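Local coordinates for Tat pathway signal sequence domain protein (Parabacteroides merdae, PDB 4Q9A) that probably hydrolyses ester bonds of lipids or other acylated substrates, as an SGNH-type GDSL-like acylhydrolase, at residues P96-I101 and Q142-E147; P148-D153 and K161-F166; F184-S189 and A219-E224. All coordinates share one frame; numbering follows the deposited sequence.

Interaction 1 of 3, residues P96-I101 and Q142-E147; sequences PDVLSI and QIVLCE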
loop_
_atom_site.group_PDB
_atom_site.type_symbol
_atom_site.label_atom_id
_atom_site.label_comp_id
_atom_site.label_asym_id
_atom_site.label_seq_id
_atom_site.Cartn_x
_atom_site.Cartn_y
_atom_site.Cartn_z
ATOM N N PRO A 96 8.765 2.051 -21.889
ATOM C CA PRO A 96 9.115 1.636 -20.524
ATOM C C PRO A 96 10.500 1.018 -20.384
ATOM O O PRO A 96 10.917 0.176 -21.191
ATOM C CB PRO A 96 8.034 0.608 -20.174
ATOM C CG PRO A 96 7.552 0.095 -21.503
ATOM C CD PRO A 96 7.615 1.273 -22.402
ATOM N N ASP A 97 11.201 1.436 -19.330
ATOM C CA ASP A 97 12.509 0.903 -18.968
ATOM C C ASP A 97 12.318 -0.493 -18.334
ATOM O O ASP A 97 13.137 -1.407 -18.532
ATOM C CB ASP A 97 13.224 1.890 -18.029
ATOM C CG ASP A 97 13.625 3.191 -18.727
ATOM O OD1 ASP A 97 14.337 3.122 -19.747
ATOM O OD2 ASP A 97 13.234 4.273 -18.245
ATOM N N VAL A 98 11.201 -0.648 -17.598
ATOM C CA VAL A 98 10.784 -1.875 -16.923
ATOM C C VAL A 98 9.295 -2.084 -17.211
ATOM O O VAL A 98 8.465 -1.242 -16.860
ATOM C CB VAL A 98 11.094 -1.842 -15.404
ATOM C CG1 VAL A 98 10.548 -3.074 -14.694
ATOM C CG2 VAL A 98 12.586 -1.713 -15.161
ATOM N N LEU A 99 8.970 -3.190 -17.867
ATOM C CA LEU A 99 7.595 -3.529 -18.212
ATOM C C LEU A 99 7.178 -4.810 -17.476
ATOM O O LEU A 99 7.903 -5.790 -17.490
ATOM C CB LEU A 99 7.461 -3.674 -19.752
ATOM C CG LEU A 99 6.186 -4.308 -20.311
ATOM C CD1 LEU A 99 4.984 -3.378 -20.184
ATOM C CD2 LEU A 99 6.394 -4.724 -21.724
ATOM N N SER A 100 6.017 -4.782 -16.830
ATOM C CA SER A 100 5.482 -5.900 -16.060
ATOM C C SER A 100 4.183 -6.379 -16.701
ATOM O O SER A 100 3.300 -5.568 -17.019
ATOM C CB SER A 100 5.273 -5.512 -14.597
ATOM O OG SER A 100 4.557 -6.519 -13.903
ATOM N N ILE A 101 4.087 -7.698 -16.924
ATOM C CA ILE A 101 2.922 -8.298 -17.564
ATOM C C ILE A 101 2.361 -9.423 -16.697
ATOM O O ILE A 101 3.096 -10.329 -16.297
ATOM C CB ILE A 101 3.254 -8.793 -19.013
ATOM C CG1 ILE A 101 3.781 -7.627 -19.887
ATOM C CG2 ILE A 101 2.028 -9.504 -19.678
ATOM C CD1 ILE A 101 4.651 -8.023 -21.011
ATOM N N GLN A 142 13.390 -4.147 -19.830
ATOM C CA GLN A 142 13.500 -5.245 -18.910
ATOM C C GLN A 142 12.079 -5.714 -18.626
ATOM O O GLN A 142 11.258 -4.933 -18.133
ATOM C CB GLN A 142 14.219 -4.785 -17.644
ATOM C CG GLN A 142 15.670 -4.428 -17.848
ATOM C CD GLN A 142 16.295 -3.988 -16.549
ATOM O OE1 GLN A 142 16.593 -4.797 -15.655
ATOM N NE2 GLN A 142 16.526 -2.698 -16.421
ATOM N N ILE A 143 11.767 -6.972 -18.994
ATOM C CA ILE A 143 10.435 -7.533 -18.785
ATOM C C ILE A 143 10.384 -8.370 -17.475
ATOM O O ILE A 143 11.298 -9.144 -17.157
ATOM C CB ILE A 143 9.936 -8.358 -20.007
ATOM C CG1 ILE A 143 10.104 -7.588 -21.318
ATOM C CG2 ILE A 143 8.477 -8.796 -19.815
ATOM C CD1 ILE A 143 9.877 -8.415 -22.567
ATOM N N VAL A 144 9.279 -8.169 -16.734
ATOM C CA VAL A 144 8.857 -8.854 -15.526
ATOM C C VAL A 144 7.581 -9.561 -15.933
ATOM O O VAL A 144 6.549 -8.911 -16.093
ATOM C CB VAL A 144 8.648 -7.930 -14.285
ATOM C CG1 VAL A 144 8.378 -8.752 -13.042
ATOM C CG2 VAL A 144 9.828 -7.012 -14.055
ATOM N N LEU A 145 7.671 -10.873 -16.186
ATOM C CA LEU A 145 6.523 -11.700 -16.539
ATOM C C LEU A 145 6.027 -12.385 -15.270
ATOM O O LEU A 145 6.812 -13.039 -14.584
ATOM C CB LEU A 145 6.876 -12.702 -17.648
ATOM C CG LEU A 145 5.685 -13.400 -18.307
ATOM C CD1 LEU A 145 4.820 -12.425 -19.107
ATOM C CD2 LEU A 145 6.142 -14.543 -19.162
ATOM N N CYS A 146 4.745 -12.180 -14.931
ATOM C CA CYS A 146 4.108 -12.704 -13.720
ATOM C C CYS A 146 3.332 -13.995 -13.990
ATOM O O CYS A 146 2.710 -14.152 -15.057
ATOM C CB CYS A 146 3.193 -11.647 -13.116
ATOM S SG CYS A 146 4.024 -10.104 -12.663
ATOM N N GLU A 147 3.341 -14.898 -13.000
ATOM C CA GLU A 147 2.638 -16.176 -13.083
ATOM C C GLU A 147 1.121 -15.972 -12.885
ATOM O O GLU A 147 0.717 -15.489 -11.813
ATOM C CB GLU A 147 3.188 -17.188 -12.034
ATOM C CG GLU A 147 2.674 -18.609 -12.202
ATOM C CD GLU A 147 3.166 -19.636 -11.200
ATOM O OE1 GLU A 147 3.389 -19.272 -10.022
ATOM O OE2 GLU A 147 3.296 -20.819 -11.588
#
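With CG1 of Ile-101 anti to its carbonyl carbon (chi1 -58°) and CD1 carried on by chi2 of 154°, the branched chain reaches Ile-143, where CD1 lies 4.1 Å from CG2. Leu-145 has CG anti to its backbone N (chi1 -167°), and its CD1 ends 4.0 Å from CB of Ile-101. These side chains and Leu-99 share one face of the sheet, and helix 120-137 covers Leu-99 and Ile-143 there. The two strands run parallel and in register, their axes 4.7 Å apart, and five near-straight backbone bonds join them; one runs from Leu-99 N to Gln-142 O at 2.9 Å. This is a beta-alpha-beta crossover of the flavodoxin-like alpha/beta fold of SGNH hydrolases: after strand 98-102 the chain forms helices 106-113 and 120-137 and comes back as strand 142-146. The other face carries Val-98, Ser-100, Gln-142 and Val-144. Beta-branched valines suit extended backbone, and CG1 of Val-98 meets CG2 of Val-144 at 4.1 Å. Small Ser-100 fits on the face shared with Val-144, its OG 3.8 Å from SG of Cys-146. That buried hydroxyl is hydrogen-bonded to Trp-222 NE1. Polar Gln-142, partly exposed at the start of its strand, bonds through NE2 to Asn-15 O.

Interaction 2 of 3, residues P148-D153 and K161-F166; sequences PFTLRD and KWYPMF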
loop_
_atom_site.group_PDB
_atom_site.type_symbol
_atom_site.label_atom_id
_atom_site.label_comp_id
_atom_site.label_asym_id
_atom_site.label_seq_id
_atom_site.Cartn_x
_atom_site.Cartn_y
_atom_site.Cartn_z
ATOM N N PRO A 148 0.267 -16.381 -13.871
ATOM C CA PRO A 148 -1.197 -16.338 -13.640
ATOM C C PRO A 148 -1.549 -17.341 -12.524
ATOM O O PRO A 148 -0.854 -18.360 -12.391
ATOM C CB PRO A 148 -1.788 -16.711 -14.997
ATOM C CG PRO A 148 -0.728 -17.481 -15.678
ATOM C CD PRO A 148 0.596 -17.018 -15.162
ATOM N N PHE A 149 -2.547 -17.035 -11.669
ATOM C CA PHE A 149 -2.832 -17.851 -10.484
ATOM C C PHE A 149 -4.310 -17.957 -10.112
ATOM O O PHE A 149 -5.132 -17.175 -10.589
ATOM C CB PHE A 149 -2.096 -17.219 -9.268
ATOM C CG PHE A 149 -2.504 -15.775 -9.018
ATOM C CD1 PHE A 149 -3.612 -15.472 -8.231
ATOM C CD2 PHE A 149 -1.829 -14.726 -9.635
ATOM C CE1 PHE A 149 -4.038 -14.149 -8.074
ATOM C CE2 PHE A 149 -2.246 -13.406 -9.464
ATOM C CZ PHE A 149 -3.347 -13.125 -8.681
ATOM N N THR A 150 -4.611 -18.847 -9.141
ATOM C CA THR A 150 -5.934 -19.061 -8.540
ATOM C C THR A 150 -5.827 -19.588 -7.107
ATOM O O THR A 150 -4.905 -20.347 -6.779
ATOM C CB THR A 150 -6.805 -20.063 -9.326
ATOM O OG1 THR A 150 -6.150 -21.336 -9.342
ATOM C CG2 THR A 150 -7.186 -19.587 -10.732
ATOM N N LEU A 151 -6.829 -19.245 -6.288
ATOM C CA LEU A 151 -7.022 -19.742 -4.940
ATOM C C LEU A 151 -8.245 -20.707 -5.029
ATOM O O LEU A 151 -9.365 -20.274 -5.313
ATOM C CB LEU A 151 -7.186 -18.572 -3.962
ATOM C CG LEU A 151 -5.894 -17.743 -3.691
ATOM C CD1 LEU A 151 -5.762 -16.532 -4.660
ATOM C CD2 LEU A 151 -5.845 -17.265 -2.246
ATOM N N ARG A 152 -7.976 -22.030 -4.932
ATOM C CA ARG A 152 -8.921 -23.137 -5.096
ATOM C C ARG A 152 -10.228 -22.985 -4.298
ATOM O O ARG A 152 -11.306 -23.386 -4.786
ATOM C CB ARG A 152 -8.255 -24.465 -4.721
ATOM C CG ARG A 152 -7.251 -24.956 -5.752
ATOM C CD ARG A 152 -6.955 -26.440 -5.633
ATOM N NE ARG A 152 -6.004 -26.888 -6.657
ATOM C CZ ARG A 152 -5.998 -28.103 -7.199
ATOM N NH1 ARG A 152 -6.896 -29.010 -6.829
ATOM N NH2 ARG A 152 -5.098 -28.419 -8.123
ATOM N N ASP A 153 -10.136 -22.426 -3.071
ATOM C CA ASP A 153 -11.322 -22.227 -2.240
ATOM C C ASP A 153 -11.918 -20.816 -2.409
ATOM O O ASP A 153 -12.581 -20.298 -1.507
ATOM C CB ASP A 153 -11.045 -22.538 -0.760
ATOM C CG ASP A 153 -12.259 -23.068 0.014
ATOM O OD1 ASP A 153 -13.261 -23.484 -0.640
ATOM O OD2 ASP A 153 -12.201 -23.093 1.271
ATOM N N LYS A 161 -13.719 -27.892 -13.080
ATOM C CA LYS A 161 -13.734 -27.062 -14.290
ATOM C C LYS A 161 -12.432 -26.272 -14.497
ATOM O O LYS A 161 -12.326 -25.560 -15.497
ATOM C CB LYS A 161 -14.937 -26.081 -14.255
ATOM C CG LYS A 161 -16.308 -26.757 -14.149
ATOM C CD LYS A 161 -17.384 -26.047 -14.951
ATOM C CE LYS A 161 -18.700 -26.801 -14.919
ATOM N NZ LYS A 161 -18.942 -27.615 -16.155
ATOM N N TRP A 162 -11.434 -26.413 -13.592
ATOM C CA TRP A 162 -10.191 -25.638 -13.690
ATOM C C TRP A 162 -8.910 -26.450 -13.749
ATOM O O TRP A 162 -8.018 -26.111 -14.528
ATOM C CB TRP A 162 -10.077 -24.684 -12.495
ATOM C CG TRP A 162 -10.855 -23.423 -12.672
ATOM C CD1 TRP A 162 -12.199 -23.256 -12.520
ATOM C CD2 TRP A 162 -10.334 -22.157 -13.076
ATOM N NE1 TRP A 162 -12.548 -21.960 -12.800
ATOM C CE2 TRP A 162 -11.422 -21.262 -13.148
ATOM C CE3 TRP A 162 -9.041 -21.684 -13.370
ATOM C CZ2 TRP A 162 -11.259 -19.916 -13.494
ATOM C CZ3 TRP A 162 -8.882 -20.356 -13.727
ATOM C CH2 TRP A 162 -9.979 -19.483 -13.773
ATOM N N TYR A 163 -8.776 -27.458 -12.885
ATOM C CA TYR A 163 -7.537 -28.219 -12.753
ATOM C C TYR A 163 -7.674 -29.631 -13.326
ATOM O O TYR A 163 -8.753 -30.229 -13.220
ATOM C CB TYR A 163 -7.098 -28.251 -11.275
ATOM C CG TYR A 163 -7.298 -26.917 -10.582
ATOM C CD1 TYR A 163 -6.400 -25.867 -10.769
ATOM C CD2 TYR A 163 -8.431 -26.674 -9.808
ATOM C CE1 TYR A 163 -6.609 -24.618 -10.179
ATOM C CE2 TYR A 163 -8.647 -25.431 -9.206
ATOM C CZ TYR A 163 -7.732 -24.406 -9.394
ATOM O OH TYR A 163 -7.942 -23.190 -8.785
ATOM N N PRO A 164 -6.616 -30.165 -13.996
ATOM C CA PRO A 164 -5.257 -29.602 -14.178
ATOM C C PRO A 164 -5.068 -28.662 -15.372
ATOM O O PRO A 164 -3.960 -28.162 -15.572
ATOM C CB PRO A 164 -4.406 -30.860 -14.383
ATOM C CG PRO A 164 -5.326 -31.816 -15.094
ATOM C CD PRO A 164 -6.708 -31.533 -14.548
HETATM N N MSE A 165 -6.125 -28.440 -16.168
HETATM C CA MSE A 165 -6.124 -27.611 -17.382
HETATM C C MSE A 165 -5.366 -26.302 -17.220
HETATM O O MSE A 165 -4.482 -26.000 -18.027
HETATM C CB MSE A 165 -7.560 -27.270 -17.805
HETATM C CG MSE A 165 -8.339 -28.431 -18.395
HETATM SE SE MSE A 165 -8.904 -29.692 -17.045
HETATM C CE MSE A 165 -10.323 -28.689 -16.149
ATOM N N PHE A 166 -5.720 -25.528 -16.177
ATOM C CA PHE A 166 -5.142 -24.212 -15.945
ATOM C C PHE A 166 -3.633 -24.270 -15.632
ATOM O O PHE A 166 -2.916 -23.332 -16.003
ATOM C CB PHE A 166 -5.900 -23.430 -14.858
ATOM C CG PHE A 166 -5.456 -21.986 -14.732
ATOM C CD1 PHE A 166 -5.741 -21.062 -15.738
ATOM C CD2 PHE A 166 -4.721 -21.557 -13.622
ATOM C CE1 PHE A 166 -5.320 -19.733 -15.626
ATOM C CE2 PHE A 166 -4.301 -20.226 -13.511
ATOM C CZ PHE A 166 -4.604 -19.324 -14.513
#
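Tyr-163 turns a face of its ring to Arg-152 and meets Thr-150 at its tip. Its CB is 3.7 Å from NH2 of Arg-152, and CG, the next atom out, faces the same nitrogen and CZ. CD2 sits beneath CZ at 3.8 Å, while CE2 approaches both CG and NE of the arginine. On the other rim, CE1 borders OG1 of Thr-150, and OH ends 2.6 Å from that oxygen in a hydrogen bond whose donor may be either hydroxyl. OG1 arrives at the ring edge, near its plane, and the two side chains meet tip to tip. The guanidinium lies flat on the ring, planes 9° apart and CZ 4.0 Å from the centroid, a stacked cation-pi pair. The flat, delocalised cation suits an aromatic face, and the long extended arginine chain lets a largely exposed residue reach it; NH1 also has a weak, long ion pair with Asp-159. CB of Trp-162 covers the opposite face. This contact closes the loop that follows strand 142-146, at the C-terminal end of the parallel sheet, onto segment 161-166, into which helix 159-162 runs; the peptide before Pro-164 is cis. In Thr-150, chi1 of 62° sets OG1 between the backbone N and the carbonyl carbon for its bond to Tyr-163 OH, while CG2, anti to the carbonyl carbon, lies obliquely to the indole of Trp-162, 3.5 Å from CZ3. Earlier in the loop Pro-148 brings CB to within 3.9 Å of CZ of Phe-166, whose broad ring also adjoins CG2 of Thr-150.

Interaction 3 of 3, residues F184-S189 and A219-E224; sequences FVPFQS and ANMWME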
loop_
_atom_site.group_PDB
_atom_site.type_symbol
_atom_site.label_atom_id
_atom_site.label_comp_id
_atom_site.label_asym_id
_atom_site.label_seq_id
_atom_site.Cartn_x
_atom_site.Cartn_y
_atom_site.Cartn_z
ATOM N N PHE A 184 10.648 -13.705 -13.541
ATOM C CA PHE A 184 9.408 -14.432 -13.370
ATOM C C PHE A 184 8.905 -14.336 -11.902
ATOM O O PHE A 184 9.615 -14.715 -10.962
ATOM C CB PHE A 184 9.587 -15.881 -13.842
ATOM C CG PHE A 184 8.295 -16.654 -13.911
ATOM C CD1 PHE A 184 7.331 -16.353 -14.873
ATOM C CD2 PHE A 184 8.026 -17.667 -12.998
ATOM C CE1 PHE A 184 6.118 -17.057 -14.919
ATOM C CE2 PHE A 184 6.816 -18.370 -13.044
ATOM C CZ PHE A 184 5.876 -18.072 -14.014
ATOM N N VAL A 185 7.695 -13.784 -11.708
ATOM C CA VAL A 185 7.123 -13.674 -10.359
ATOM C C VAL A 185 6.199 -14.904 -10.165
ATOM O O VAL A 185 5.196 -15.029 -10.878
ATOM C CB VAL A 185 6.420 -12.315 -10.047
ATOM C CG1 VAL A 185 6.265 -12.138 -8.542
ATOM C CG2 VAL A 185 7.182 -11.129 -10.630
ATOM N N PRO A 186 6.569 -15.865 -9.277
ATOM C CA PRO A 186 5.759 -17.091 -9.134
ATOM C C PRO A 186 4.633 -16.945 -8.110
ATOM O O PRO A 186 4.676 -17.545 -7.022
ATOM C CB PRO A 186 6.796 -18.133 -8.703
ATOM C CG PRO A 186 7.853 -17.341 -7.983
ATOM C CD PRO A 186 7.746 -15.900 -8.380
ATOM N N PHE A 187 3.611 -16.160 -8.478
ATOM C CA PHE A 187 2.471 -15.844 -7.623
ATOM C C PHE A 187 1.769 -17.075 -7.048
ATOM O O PHE A 187 1.420 -17.046 -5.874
ATOM C CB PHE A 187 1.462 -14.972 -8.363
ATOM C CG PHE A 187 1.872 -13.531 -8.582
ATOM C CD1 PHE A 187 2.568 -12.830 -7.602
ATOM C CD2 PHE A 187 1.469 -12.846 -9.715
ATOM C CE1 PHE A 187 2.889 -11.484 -7.774
ATOM C CE2 PHE A 187 1.802 -11.500 -9.892
ATOM C CZ PHE A 187 2.504 -10.826 -8.917
ATOM N N GLN A 188 1.615 -18.163 -7.828
ATOM C CA GLN A 188 0.954 -19.383 -7.366
ATOM C C GLN A 188 1.638 -19.961 -6.115
ATOM O O GLN A 188 0.942 -20.221 -5.133
ATOM C CB GLN A 188 0.856 -20.442 -8.490
ATOM C CG GLN A 188 -0.187 -21.542 -8.263
ATOM C CD GLN A 188 -1.614 -21.037 -8.198
ATOM O OE1 GLN A 188 -2.301 -20.852 -9.219
ATOM N NE2 GLN A 188 -2.107 -20.852 -6.973
ATOM N N SER A 189 2.984 -20.086 -6.122
ATOM C CA SER A 189 3.779 -20.606 -4.996
ATOM C C SER A 189 3.512 -19.815 -3.726
ATOM O O SER A 189 3.359 -20.411 -2.647
ATOM C CB SER A 189 5.262 -20.540 -5.321
ATOM O OG SER A 189 5.477 -21.001 -6.643
ATOM N N ALA A 219 2.681 -7.737 -4.176
ATOM C CA ALA A 219 3.623 -6.614 -4.208
ATOM C C ALA A 219 4.987 -7.045 -3.659
ATOM O O ALA A 219 6.009 -6.802 -4.302
ATOM C CB ALA A 219 3.077 -5.440 -3.403
ATOM N N ASN A 220 4.988 -7.741 -2.507
ATOM C CA ASN A 220 6.189 -8.236 -1.839
ATOM C C ASN A 220 6.922 -9.263 -2.705
ATOM O O ASN A 220 8.156 -9.239 -2.768
ATOM C CB ASN A 220 5.829 -8.845 -0.481
ATOM C CG ASN A 220 5.247 -7.889 0.540
ATOM O OD1 ASN A 220 5.257 -6.660 0.377
ATOM N ND2 ASN A 220 4.752 -8.440 1.643
HETATM N N MSE A 221 6.159 -10.146 -3.386
HETATM C CA MSE A 221 6.702 -11.175 -4.281
HETATM C C MSE A 221 7.435 -10.534 -5.464
HETATM O O MSE A 221 8.561 -10.914 -5.797
HETATM C CB MSE A 221 5.581 -12.075 -4.792
HETATM C CG MSE A 221 4.980 -12.962 -3.721
HETATM SE SE MSE A 221 4.182 -14.546 -4.508
HETATM C CE MSE A 221 5.840 -15.417 -5.055
ATOM N N TRP A 222 6.779 -9.546 -6.070
ATOM C CA TRP A 222 7.266 -8.765 -7.186
ATOM C C TRP A 222 8.545 -8.030 -6.797
ATOM O O TRP A 222 9.526 -8.101 -7.539
ATOM C CB TRP A 222 6.181 -7.789 -7.634
ATOM C CG TRP A 222 6.355 -7.251 -9.017
ATOM C CD1 TRP A 222 5.636 -7.594 -10.128
ATOM C CD2 TRP A 222 7.207 -6.162 -9.407
ATOM N NE1 TRP A 222 5.999 -6.801 -11.192
ATOM C CE2 TRP A 222 6.964 -5.912 -10.777
ATOM C CE3 TRP A 222 8.159 -5.371 -8.728
ATOM C CZ2 TRP A 222 7.662 -4.931 -11.487
ATOM C CZ3 TRP A 222 8.833 -4.385 -9.425
ATOM C CH2 TRP A 222 8.593 -4.178 -10.789
HETATM N N MSE A 223 8.572 -7.373 -5.628
HETATM C CA MSE A 223 9.784 -6.674 -5.197
HETATM C C MSE A 223 10.930 -7.674 -4.996
HETATM O O MSE A 223 12.055 -7.392 -5.386
HETATM C CB MSE A 223 9.523 -5.866 -3.928
HETATM C CG MSE A 223 8.586 -4.695 -4.144
HETATM SE SE MSE A 223 9.253 -3.388 -5.408
HETATM C CE MSE A 223 10.460 -2.473 -4.197
ATOM N N GLU A 224 10.612 -8.869 -4.458
ATOM C CA GLU A 224 11.557 -9.956 -4.212
ATOM C C GLU A 224 12.063 -10.582 -5.522
ATOM O O GLU A 224 13.272 -10.696 -5.677
ATOM C CB GLU A 224 10.923 -11.032 -3.332
ATOM C CG GLU A 224 11.936 -11.849 -2.550
ATOM C CD GLU A 224 11.326 -12.644 -1.412
ATOM O OE1 GLU A 224 10.864 -12.023 -0.425
ATOM O OE2 GLU A 224 11.322 -13.894 -1.506
#
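The ring of Phe-187 takes the selenium of Met-221, a selenomethionine, at its edge and close to its plane: SE is 5.2 Å from the centroid and 85° off the ring normal. One face of this ring is approached by CB of Val-185, offset toward the rim. The indole of Trp-222 is met obliquely by Val-185, whose CG2 comes to 3.9 Å from CD1, while Phe-24 meets the same indole with planes at about 45°. The edge placement is a Met-aromatic contact, and the soft, flexible chain of Met-221 suits it. The chain bends at chi3 (70°), which sets CE against Pro-186, beside its carbonyl group and 3.9 Å from CD. Meanwhile CB of Met-221 lies 3.8 Å from CG1 of Val-185, the branch that also touches the helix backbone at Trp-222 N. Pro-186 is the centre of an inverse gamma turn, with a weak bond from Phe-187 N to Val-185 O, and it holds the N-cap position of helix 187-194, where a residue's own N-H makes no helical bond, which suits proline. The contact thus packs the C-terminal helix 212-226 over the edge strand 183-185, as in the three-layer alpha/beta/alpha sandwich of SGNH hydrolases.

Overall arrangement
The three contacts follow one another along the chain. Interactions 1 and 3 lie about 12 Å apart, centre to centre, on neighbouring strands of one sheet: Glu-147 N is 2.8 Å from Val-185 O, and Glu-147 OE1 lies 3.0 Å from Gln-188 N, both probable hydrogen bonds. Interaction 2 is farther off, its centre about 23 Å from interaction 1's and about 18 Å from interaction 3's. Gln-188 reaches it too, with NE2 2.8 Å from Thr-150 O, which ties the start of helix 187-194 to the loop leaving strand 142-146. Strand 21-26, next to 98-102, leads to Ser-28, phosphorylated in this crystal and, by its place in the Gly-Asp-Ser motif, probably the nucleophile.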